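Local atomic coordinates of 373aa long hypothetical citrate synthase (Sulfolobus tokodaii, PDB entry 1VGP), a protein that is probably a member of the citrate synthase family, with a mainly helical fold, and forms a dimer. Residues A[11-16]-A[340-345]; A[72-77]-A[125-130]; A[233-238]-A[290-295]. All coordinates share one frame; numbering follows the deposited sequence.

Contact 1 of 3, residues A[11-16]-A[340-345]; sequences YVKETE and VAHIME
Glu345 OE1 is gripped by two side chains of strand 11-15. Lys13 NZ lies 2.7 Å from Glu345 OE1, a hydrogen bond that is also a salt bridge, and it uses the anti lone pair of that oxygen. Thr15 OG1 donates to the syn lone pair of Glu345 OE1, also at 2.7 Å. The second carboxylate oxygen is held by backbone. Glu16 N gives a hydrogen bond to Glu345 OE2 at 2.8 Å, with an N-H...O angle of 153°, on the syn side and somewhat out of the carboxylate plane. Three donors therefore fix the rotation of the carboxylate. Glu345 reaches them with CG anti to its backbone N (chi1 -179°) and an extended chain.

The lysine crosses the imidazole of His342 at about a right angle. Its CE lies in the ring plane, 3.2 Å from His342 ND1. NZ sits near the same plane and makes a weak hydrogen bond to ND1 at 3.1 Å. The stronger partner of the ring is on its other nitrogen, where NE2 is hydrogen-bonded to Asp179. Thr15 OG1 is also near the ring, 3.7 Å from His342 CE1. The positive charge on Lys13 probably favours the ionised form of Glu345. Glu16 OE2 is 5.3 Å from Glu345 OE2, and these like charges do not touch.

Ile17 packs on both His342 and Glu345. Tyr11, Lys13, Glu14 and Thr15 pair in parallel with a strand of the second subunit, which continues the sheet across the interface. The strand runs nearly perpendicular to the helix segment, at 97°. A lysine-carboxylate salt bridge, with Thr15 and Glu16 N, thus ties this intersubunit strand to the last turns of helix 327-346 in the mainly helical citrate synthase fold.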
loop_
_atom_site.group_PDB
_atom_site.type_symbol
_atom_site.label_atom_id
_atom_site.label_comp_id
_atom_site.label_asym_id
_atom_site.label_seq_id
_atom_site.Cartn_x
_atom_site.Cartn_y
_atom_site.Cartn_z
ATOM N N TYR A 11 -8.334 -14.868 -11.791
ATOM C CA TYR A 11 -7.518 -14.059 -12.697
ATOM C C TYR A 11 -7.951 -12.616 -12.555
ATOM O O TYR A 11 -9.129 -12.310 -12.687
ATOM C CB TYR A 11 -7.715 -14.495 -14.152
ATOM C CG TYR A 11 -7.042 -15.796 -14.521
ATOM C CD1 TYR A 11 -7.749 -16.999 -14.507
ATOM C CD2 TYR A 11 -5.704 -15.827 -14.902
ATOM C CE1 TYR A 11 -7.142 -18.201 -14.865
ATOM C CE2 TYR A 11 -5.085 -17.023 -15.262
ATOM C CZ TYR A 11 -5.812 -18.206 -15.241
ATOM O OH TYR A 11 -5.216 -19.389 -15.602
ATOM N N VAL A 12 -7.010 -11.720 -12.282
ATOM C CA VAL A 12 -7.377 -10.323 -12.060
ATOM C C VAL A 12 -6.937 -9.428 -13.213
ATOM O O VAL A 12 -7.275 -8.253 -13.251
ATOM C CB VAL A 12 -6.789 -9.781 -10.733
ATOM C CG1 VAL A 12 -7.437 -10.486 -9.551
ATOM C CG2 VAL A 12 -5.276 -9.945 -10.714
ATOM N N LYS A 13 -6.191 -9.987 -14.157
ATOM C CA LYS A 13 -5.928 -9.272 -15.391
ATOM C C LYS A 13 -5.397 -10.189 -16.477
ATOM O O LYS A 13 -4.896 -11.273 -16.192
ATOM C CB LYS A 13 -4.929 -8.136 -15.150
ATOM C CG LYS A 13 -3.514 -8.584 -14.832
ATOM C CD LYS A 13 -2.638 -7.372 -14.561
ATOM C CE LYS A 13 -1.486 -7.305 -15.530
ATOM N NZ LYS A 13 -1.056 -5.903 -15.755
ATOM N N GLU A 14 -5.519 -9.749 -17.726
ATOM C CA GLU A 14 -4.718 -10.299 -18.803
ATOM C C GLU A 14 -3.398 -9.546 -18.835
ATOM O O GLU A 14 -3.322 -8.405 -18.387
ATOM C CB GLU A 14 -5.426 -10.139 -20.147
ATOM C CG GLU A 14 -6.727 -10.898 -20.249
ATOM C CD GLU A 14 -7.390 -10.723 -21.593
ATOM O OE1 GLU A 14 -7.505 -9.564 -22.058
ATOM O OE2 GLU A 14 -7.794 -11.747 -22.184
ATOM N N THR A 15 -2.365 -10.178 -19.375
ATOM C CA THR A 15 -1.061 -9.553 -19.408
ATOM C C THR A 15 -0.249 -9.976 -20.625
ATOM O O THR A 15 -0.470 -11.046 -21.192
ATOM C CB THR A 15 -0.275 -9.882 -18.143
ATOM O OG1 THR A 15 0.898 -9.062 -18.087
ATOM C CG2 THR A 15 0.114 -11.353 -18.135
ATOM N N GLU A 16 0.695 -9.128 -21.019
ATOM C CA GLU A 16 1.596 -9.458 -22.112
ATOM C C GLU A 16 3.036 -9.395 -21.637
ATOM O O GLU A 16 3.960 -9.651 -22.403
ATOM C CB GLU A 16 1.391 -8.486 -23.264
ATOM C CG GLU A 16 -0.047 -8.388 -23.724
ATOM C CD GLU A 16 -0.151 -8.056 -25.191
ATOM O OE1 GLU A 16 0.189 -8.930 -26.017
ATOM O OE2 GLU A 16 -0.566 -6.923 -25.516
ATOM N N VAL A 340 5.808 -1.021 -12.176
ATOM C CA VAL A 340 5.455 0.119 -13.010
ATOM C C VAL A 340 4.822 -0.386 -14.295
ATOM O O VAL A 340 3.809 0.139 -14.743
ATOM C CB VAL A 340 6.699 0.961 -13.339
ATOM C CG1 VAL A 340 6.355 2.063 -14.329
ATOM C CG2 VAL A 340 7.257 1.552 -12.058
ATOM N N ALA A 341 5.422 -1.425 -14.868
ATOM C CA ALA A 341 4.947 -2.019 -16.116
ATOM C C ALA A 341 3.503 -2.484 -15.993
ATOM O O ALA A 341 2.667 -2.171 -16.839
ATOM C CB ALA A 341 5.839 -3.202 -16.517
ATOM N N HIS A 342 3.221 -3.246 -14.943
ATOM C CA HIS A 342 1.893 -3.814 -14.752
ATOM C C HIS A 342 0.845 -2.729 -14.578
ATOM O O HIS A 342 -0.251 -2.831 -15.142
ATOM C CB HIS A 342 1.888 -4.755 -13.540
ATOM C CG HIS A 342 2.373 -6.129 -13.866
ATOM N ND1 HIS A 342 1.601 -7.041 -14.549
ATOM C CD2 HIS A 342 3.580 -6.713 -13.686
ATOM C CE1 HIS A 342 2.314 -8.128 -14.780
ATOM N NE2 HIS A 342 3.518 -7.957 -14.268
ATOM N N ILE A 343 1.191 -1.696 -13.809
ATOM C CA ILE A 343 0.321 -0.544 -13.607
ATOM C C ILE A 343 0.032 0.140 -14.947
ATOM O O ILE A 343 -1.122 0.451 -15.265
ATOM C CB ILE A 343 0.981 0.458 -12.630
ATOM C CG1 ILE A 343 1.023 -0.147 -11.226
ATOM C CG2 ILE A 343 0.235 1.781 -12.640
ATOM C CD1 ILE A 343 1.864 0.632 -10.228
ATOM N N MET A 344 1.087 0.360 -15.729
ATOM C CA MET A 344 0.935 0.915 -17.068
ATOM C C MET A 344 -0.035 0.059 -17.875
ATOM O O MET A 344 -0.953 0.573 -18.514
ATOM C CB MET A 344 2.287 0.978 -17.775
ATOM C CG MET A 344 2.990 2.322 -17.667
ATOM S SD MET A 344 4.763 2.245 -18.058
ATOM C CE MET A 344 4.742 2.282 -19.821
ATOM N N GLU A 345 0.167 -1.252 -17.831
ATOM C CA GLU A 345 -0.648 -2.182 -18.595
ATOM C C GLU A 345 -2.082 -2.246 -18.066
ATOM O O GLU A 345 -3.029 -2.313 -18.842
ATOM C CB GLU A 345 -0.026 -3.578 -18.543
ATOM C CG GLU A 345 -0.782 -4.618 -19.334
ATOM C CD GLU A 345 -0.139 -5.982 -19.258
ATOM O OE1 GLU A 345 -0.126 -6.568 -18.149
ATOM O OE2 GLU A 345 0.358 -6.470 -20.304
#

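Contact 2 of 3, residues A[72-77]-A[125-130]; sequences RYLPDF and PTIVAN
Leu74 carries the tight part of this contact, and its branches meet three residues of segment 125-130, in helix 113-135. Its CG lies 3.7 Å from Thr126 CG2, where the two side chains slide past each other in opposite directions. Leu74 CD2 meets Ile127 CG1 at 3.7 Å, with the side chains crossing at about a right angle. Leu74 CD1 and Asn130 OD1 come tip to tip at 3.6 Å.

One polar bond adds to this. Thr126 OG1 donates to Arg72 O at 2.8 Å, tilted 17° from the carbonyl plane. It ties the loop backbone to the helix side chain.

The open side is at Tyr73, which is exposed and whose CB points away from the helix. The Arg72 side chain is buried but adds little here. Only its CB comes near, 4.0 Å from Thr126 OG1. Its chain is held by other neighbours: it packs on Asn152, and NH1 is hydrogen-bonded to Leu147 O.

The loop leads into helix 76-84, with Pro75 at the N-cap position. Ile79 and Leu82 of that helix also pack on Leu74. Leu95 and Ala98 of helix 91-105 pack on Ile127, while helix 149-158 packs against Pro125 and Ala129 of helix 113-135.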
loop_
_atom_site.group_PDB
_atom_site.type_symbol
_atom_site.label_atom_id
_atom_site.label_comp_id
_atom_site.label_asym_id
_atom_site.label_seq_id
_atom_site.Cartn_x
_atom_site.Cartn_y
_atom_site.Cartn_z
ATOM N N ARG A 72 18.720 10.109 -10.995
ATOM C CA ARG A 72 19.160 9.206 -9.934
ATOM C C ARG A 72 19.277 9.941 -8.613
ATOM O O ARG A 72 19.320 9.322 -7.548
ATOM C CB ARG A 72 20.517 8.582 -10.274
ATOM C CG ARG A 72 20.519 7.749 -11.529
ATOM C CD ARG A 72 21.882 7.156 -11.779
ATOM N NE ARG A 72 21.802 6.072 -12.748
ATOM C CZ ARG A 72 22.830 5.634 -13.461
ATOM N NH1 ARG A 72 24.025 6.185 -13.311
ATOM N NH2 ARG A 72 22.657 4.643 -14.326
ATOM N N TYR A 73 19.339 11.265 -8.685
ATOM C CA TYR A 73 19.623 12.072 -7.515
ATOM C C TYR A 73 18.381 12.192 -6.636
ATOM O O TYR A 73 17.276 12.419 -7.136
ATOM C CB TYR A 73 20.109 13.454 -7.957
ATOM C CG TYR A 73 21.188 13.392 -9.021
ATOM C CD1 TYR A 73 22.519 13.119 -8.683
ATOM C CD2 TYR A 73 20.877 13.572 -10.373
ATOM C CE1 TYR A 73 23.517 13.027 -9.665
ATOM C CE2 TYR A 73 21.868 13.482 -11.366
ATOM C CZ TYR A 73 23.184 13.208 -11.002
ATOM O OH TYR A 73 24.163 13.120 -11.970
ATOM N N LEU A 74 18.567 12.025 -5.330
ATOM C CA LEU A 74 17.505 12.233 -4.351
ATOM C C LEU A 74 17.460 13.691 -3.895
ATOM O O LEU A 74 18.504 14.334 -3.740
ATOM C CB LEU A 74 17.749 11.343 -3.135
ATOM C CG LEU A 74 18.156 9.896 -3.401
ATOM C CD1 LEU A 74 18.684 9.266 -2.108
ATOM C CD2 LEU A 74 16.966 9.119 -3.932
ATOM N N PRO A 75 16.250 14.239 -3.668
ATOM C CA PRO A 75 16.172 15.602 -3.124
ATOM C C PRO A 75 16.697 15.681 -1.696
ATOM O O PRO A 75 16.790 14.667 -0.999
ATOM C CB PRO A 75 14.686 15.941 -3.207
ATOM C CG PRO A 75 14.003 14.632 -3.216
ATOM C CD PRO A 75 14.912 13.694 -3.962
ATOM N N ASP A 76 17.042 16.887 -1.263
ATOM C CA ASP A 76 17.746 17.063 0.004
ATOM C C ASP A 76 16.929 16.581 1.196
ATOM O O ASP A 76 17.483 16.053 2.168
ATOM C CB ASP A 76 18.113 18.531 0.205
ATOM C CG ASP A 76 18.716 19.147 -1.031
ATOM O OD1 ASP A 76 17.943 19.440 -1.970
ATOM O OD2 ASP A 76 19.954 19.327 -1.065
ATOM N N PHE A 77 15.616 16.778 1.123
ATOM C CA PHE A 77 14.751 16.414 2.223
ATOM C C PHE A 77 14.883 14.925 2.518
ATOM O O PHE A 77 15.101 14.536 3.665
ATOM C CB PHE A 77 13.291 16.768 1.906
ATOM C CG PHE A 77 12.386 16.747 3.109
ATOM C CD1 PHE A 77 12.761 17.384 4.290
ATOM C CD2 PHE A 77 11.167 16.082 3.066
ATOM C CE1 PHE A 77 11.931 17.358 5.416
ATOM C CE2 PHE A 77 10.332 16.050 4.183
ATOM C CZ PHE A 77 10.714 16.689 5.362
ATOM N N PRO A 125 18.049 2.418 -6.281
ATOM C CA PRO A 125 19.424 2.062 -5.908
ATOM C C PRO A 125 20.134 3.146 -5.083
ATOM O O PRO A 125 20.894 2.832 -4.162
ATOM C CB PRO A 125 20.101 1.780 -7.256
ATOM C CG PRO A 125 19.225 2.443 -8.279
ATOM C CD PRO A 125 17.837 2.352 -7.740
ATOM N N THR A 126 19.858 4.412 -5.400
ATOM C CA THR A 126 20.410 5.546 -4.659
ATOM C C THR A 126 19.932 5.558 -3.214
ATOM O O THR A 126 20.717 5.806 -2.298
ATOM C CB THR A 126 20.021 6.899 -5.303
ATOM O OG1 THR A 126 20.085 6.805 -6.728
ATOM C CG2 THR A 126 20.960 7.985 -4.857
ATOM N N ILE A 127 18.641 5.302 -3.007
ATOM C CA ILE A 127 18.103 5.173 -1.650
ATOM C C ILE A 127 18.805 4.023 -0.930
ATOM O O ILE A 127 19.269 4.171 0.198
ATOM C CB ILE A 127 16.586 4.875 -1.660
ATOM C CG1 ILE A 127 15.824 6.036 -2.310
ATOM C CG2 ILE A 127 16.092 4.634 -0.242
ATOM C CD1 ILE A 127 14.340 5.769 -2.487
ATOM N N VAL A 128 18.882 2.877 -1.596
ATOM C CA VAL A 128 19.401 1.684 -0.956
ATOM C C VAL A 128 20.883 1.854 -0.605
ATOM O O VAL A 128 21.280 1.673 0.548
ATOM C CB VAL A 128 19.194 0.443 -1.862
ATOM C CG1 VAL A 128 19.752 -0.809 -1.195
ATOM C CG2 VAL A 128 17.711 0.258 -2.140
ATOM N N ALA A 129 21.700 2.220 -1.588
ATOM C CA ALA A 129 23.136 2.351 -1.348
ATOM C C ALA A 129 23.438 3.419 -0.287
ATOM O O ALA A 129 24.277 3.207 0.597
ATOM C CB ALA A 129 23.863 2.686 -2.654
ATOM N N ASN A 130 22.748 4.557 -0.374
ATOM C CA ASN A 130 22.965 5.667 0.550
ATOM C C ASN A 130 22.683 5.253 1.983
ATOM O O ASN A 130 23.405 5.628 2.905
ATOM C CB ASN A 130 22.068 6.847 0.183
ATOM C CG ASN A 130 22.671 7.724 -0.901
ATOM O OD1 ASN A 130 22.143 8.795 -1.216
ATOM N ND2 ASN A 130 23.785 7.272 -1.479
#

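Contact 3 of 3, residues A[233-238]-A[290-295]; sequences EKVNDY and EKVEEI
Val235 makes the main apolar contacts at the start of helix 235-244, using both of its branches. CG2 meets Val292 CG2 at 3.6 Å, and the two side chains cross at a slant. The same CG2 lies near Ile295 CG2, at a longer 4.5 Å. CG1 rests on the aliphatic part of Lys291. It is 3.6 Å from Lys291 CB and 3.7 Å from Lys291 CD, and the two side chains cross at about a right angle. Lys291 thus offers its hydrocarbon stem to the valine. The bend at chi2 (-88°) leaves CD on the valine, and chi4 (-46°) sets where NZ lies.

The next contact pairs a polar group with an apolar one. Asn236 sets its amide against the end of Ile295, with OD1 3.2 Å from Ile295 CD1. The other branch of Ile295 is near the same oxygen, with Ile295 CG2 3.7 Å from Asn236 OD1.

No hydrogen bond or salt bridge joins the two segments. The charged group of Lys291 turns instead to its own helix. Its NZ makes a long ion pair with Glu294 OE2, at 3.7 Å. Val235, Val292 and Ile295 are buried, while Asn236 and Lys291 are partly exposed.

Helix 281-300 therefore packs beside the first turn of helix 235-244. Ile239 and Leu240, further along that helix, continue the apolar side against Val292 and Ile295. Ile229 packs on both Val235 and Val292. Met225 of helix 221-228 and Phe311 of helix 309-319 also pack on Val292.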
loop_
_atom_site.group_PDB
_atom_site.type_symbol
_atom_site.label_atom_id
_atom_site.label_comp_id
_atom_site.label_asym_id
_atom_site.label_seq_id
_atom_site.Cartn_x
_atom_site.Cartn_y
_atom_site.Cartn_z
ATOM N N GLU A 233 31.295 -31.032 4.788
ATOM C CA GLU A 233 31.445 -32.444 5.121
ATOM C C GLU A 233 30.262 -32.748 6.014
ATOM O O GLU A 233 29.914 -33.896 6.284
ATOM C CB GLU A 233 32.755 -32.646 5.894
ATOM C CG GLU A 233 33.816 -31.591 5.579
ATOM C CD GLU A 233 34.332 -31.671 4.138
ATOM O OE1 GLU A 233 35.141 -30.801 3.742
ATOM O OE2 GLU A 233 33.927 -32.604 3.407
ATOM N N LYS A 234 29.628 -31.658 6.417
ATOM C CA LYS A 234 28.712 -31.598 7.539
ATOM C C LYS A 234 27.309 -31.549 6.938
ATOM O O LYS A 234 26.304 -31.739 7.628
ATOM C CB LYS A 234 29.005 -30.322 8.320
ATOM C CG LYS A 234 28.871 -30.441 9.812
ATOM C CD LYS A 234 30.008 -29.724 10.520
ATOM C CE LYS A 234 29.727 -29.604 12.012
ATOM N NZ LYS A 234 30.942 -29.213 12.780
ATOM N N VAL A 235 27.271 -31.304 5.630
ATOM C CA VAL A 235 26.059 -30.894 4.940
ATOM C C VAL A 235 25.039 -32.026 4.859
ATOM O O VAL A 235 23.843 -31.813 5.076
ATOM C CB VAL A 235 26.406 -30.350 3.515
ATOM C CG1 VAL A 235 27.707 -30.951 3.037
ATOM C CG2 VAL A 235 25.280 -30.650 2.531
ATOM N N ASN A 236 25.503 -33.235 4.568
ATOM C CA ASN A 236 24.583 -34.361 4.445
ATOM C C ASN A 236 23.855 -34.757 5.732
ATOM O O ASN A 236 22.683 -35.118 5.664
ATOM C CB ASN A 236 25.297 -35.572 3.856
ATOM C CG ASN A 236 25.432 -35.478 2.344
ATOM O OD1 ASN A 236 25.136 -34.442 1.747
ATOM N ND2 ASN A 236 25.883 -36.557 1.720
ATOM N N ASP A 237 24.509 -34.703 6.897
ATOM C CA ASP A 237 23.782 -35.010 8.133
ATOM C C ASP A 237 22.790 -33.895 8.403
ATOM O O ASP A 237 21.670 -34.142 8.848
ATOM C CB ASP A 237 24.713 -35.133 9.344
ATOM C CG ASP A 237 25.612 -36.362 9.287
ATOM O OD1 ASP A 237 25.135 -37.455 8.916
ATOM O OD2 ASP A 237 26.814 -36.222 9.628
ATOM N N TYR A 238 23.214 -32.665 8.134
ATOM C CA TYR A 238 22.377 -31.499 8.368
ATOM C C TYR A 238 21.072 -31.627 7.578
ATOM O O TYR A 238 19.986 -31.569 8.149
ATOM C CB TYR A 238 23.128 -30.224 7.959
ATOM C CG TYR A 238 22.343 -28.940 8.121
ATOM C CD1 TYR A 238 22.467 -28.161 9.269
ATOM C CD2 TYR A 238 21.469 -28.501 7.121
ATOM C CE1 TYR A 238 21.738 -26.975 9.421
ATOM C CE2 TYR A 238 20.739 -27.325 7.264
ATOM C CZ TYR A 238 20.876 -26.567 8.416
ATOM O OH TYR A 238 20.136 -25.406 8.560
ATOM N N GLU A 290 26.815 -26.213 -3.167
ATOM C CA GLU A 290 26.820 -27.251 -4.183
ATOM C C GLU A 290 26.493 -28.600 -3.567
ATOM O O GLU A 290 25.654 -29.340 -4.079
ATOM C CB GLU A 290 28.178 -27.307 -4.885
ATOM C CG GLU A 290 28.113 -26.782 -6.306
ATOM C CD GLU A 290 29.479 -26.532 -6.900
ATOM O OE1 GLU A 290 29.555 -25.816 -7.931
ATOM O OE2 GLU A 290 30.472 -27.052 -6.339
ATOM N N LYS A 291 27.147 -28.904 -2.455
ATOM C CA LYS A 291 26.850 -30.111 -1.700
ATOM C C LYS A 291 25.369 -30.224 -1.342
ATOM O O LYS A 291 24.766 -31.295 -1.475
ATOM C CB LYS A 291 27.695 -30.137 -0.429
ATOM C CG LYS A 291 28.981 -30.905 -0.577
ATOM C CD LYS A 291 28.769 -32.370 -0.264
ATOM C CE LYS A 291 29.811 -33.216 -0.967
ATOM N NZ LYS A 291 29.975 -32.787 -2.397
ATOM N N VAL A 292 24.785 -29.122 -0.884
ATOM C CA VAL A 292 23.360 -29.090 -0.570
ATOM C C VAL A 292 22.519 -29.257 -1.837
ATOM O O VAL A 292 21.527 -29.984 -1.824
ATOM C CB VAL A 292 22.975 -27.762 0.121
ATOM C CG1 VAL A 292 21.489 -27.737 0.411
ATOM C CG2 VAL A 292 23.760 -27.607 1.401
ATOM N N GLU A 293 22.921 -28.590 -2.922
ATOM C CA GLU A 293 22.218 -28.707 -4.194
ATOM C C GLU A 293 22.190 -30.166 -4.631
ATOM O O GLU A 293 21.159 -30.695 -5.063
ATOM C CB GLU A 293 22.923 -27.873 -5.273
ATOM C CG GLU A 293 22.215 -27.897 -6.628
ATOM C CD GLU A 293 23.063 -27.323 -7.754
ATOM O OE1 GLU A 293 24.135 -26.761 -7.465
ATOM O OE2 GLU A 293 22.654 -27.432 -8.935
ATOM N N GLU A 294 23.344 -30.810 -4.510
ATOM C CA GLU A 294 23.509 -32.191 -4.935
ATOM C C GLU A 294 22.537 -33.111 -4.192
ATOM O O GLU A 294 21.697 -33.771 -4.813
ATOM C CB GLU A 294 24.952 -32.606 -4.687
ATOM C CG GLU A 294 25.333 -33.958 -5.249
ATOM C CD GLU A 294 26.841 -34.125 -5.364
ATOM O OE1 GLU A 294 27.299 -35.249 -5.692
ATOM O OE2 GLU A 294 27.568 -33.130 -5.128
ATOM N N ILE A 295 22.642 -33.150 -2.865
ATOM C CA ILE A 295 21.827 -34.073 -2.076
ATOM C C ILE A 295 20.371 -33.612 -2.072
ATOM O O ILE A 295 19.444 -34.434 -2.016
ATOM C CB ILE A 295 22.341 -34.174 -0.607
ATOM C CG1 ILE A 295 21.557 -35.248 0.155
ATOM C CG2 ILE A 295 22.198 -32.826 0.093
ATOM C CD1 ILE A 295 22.228 -35.701 1.439
#

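Overall arrangement
Contact 1 joins a strand near the N-terminus to a late helix, and contacts 2 and 3 both fall within the sequence it spans. Contact 2 closes before contact 3 opens. The centres of contacts 1 and 2 are about 28 Å apart. Contact 3 lies about 41 Å, centre to centre, from each of them, across the middle of the chain. None of the three touches another, and they share no helix or strand. Contact 2 sets the loop before helix 76-84 on helix 113-135. Contact 3 joins helices 235-244 and 281-300. Contact 1 lies at the dimer interface, whereas no other chain of the assembly touches contact 3.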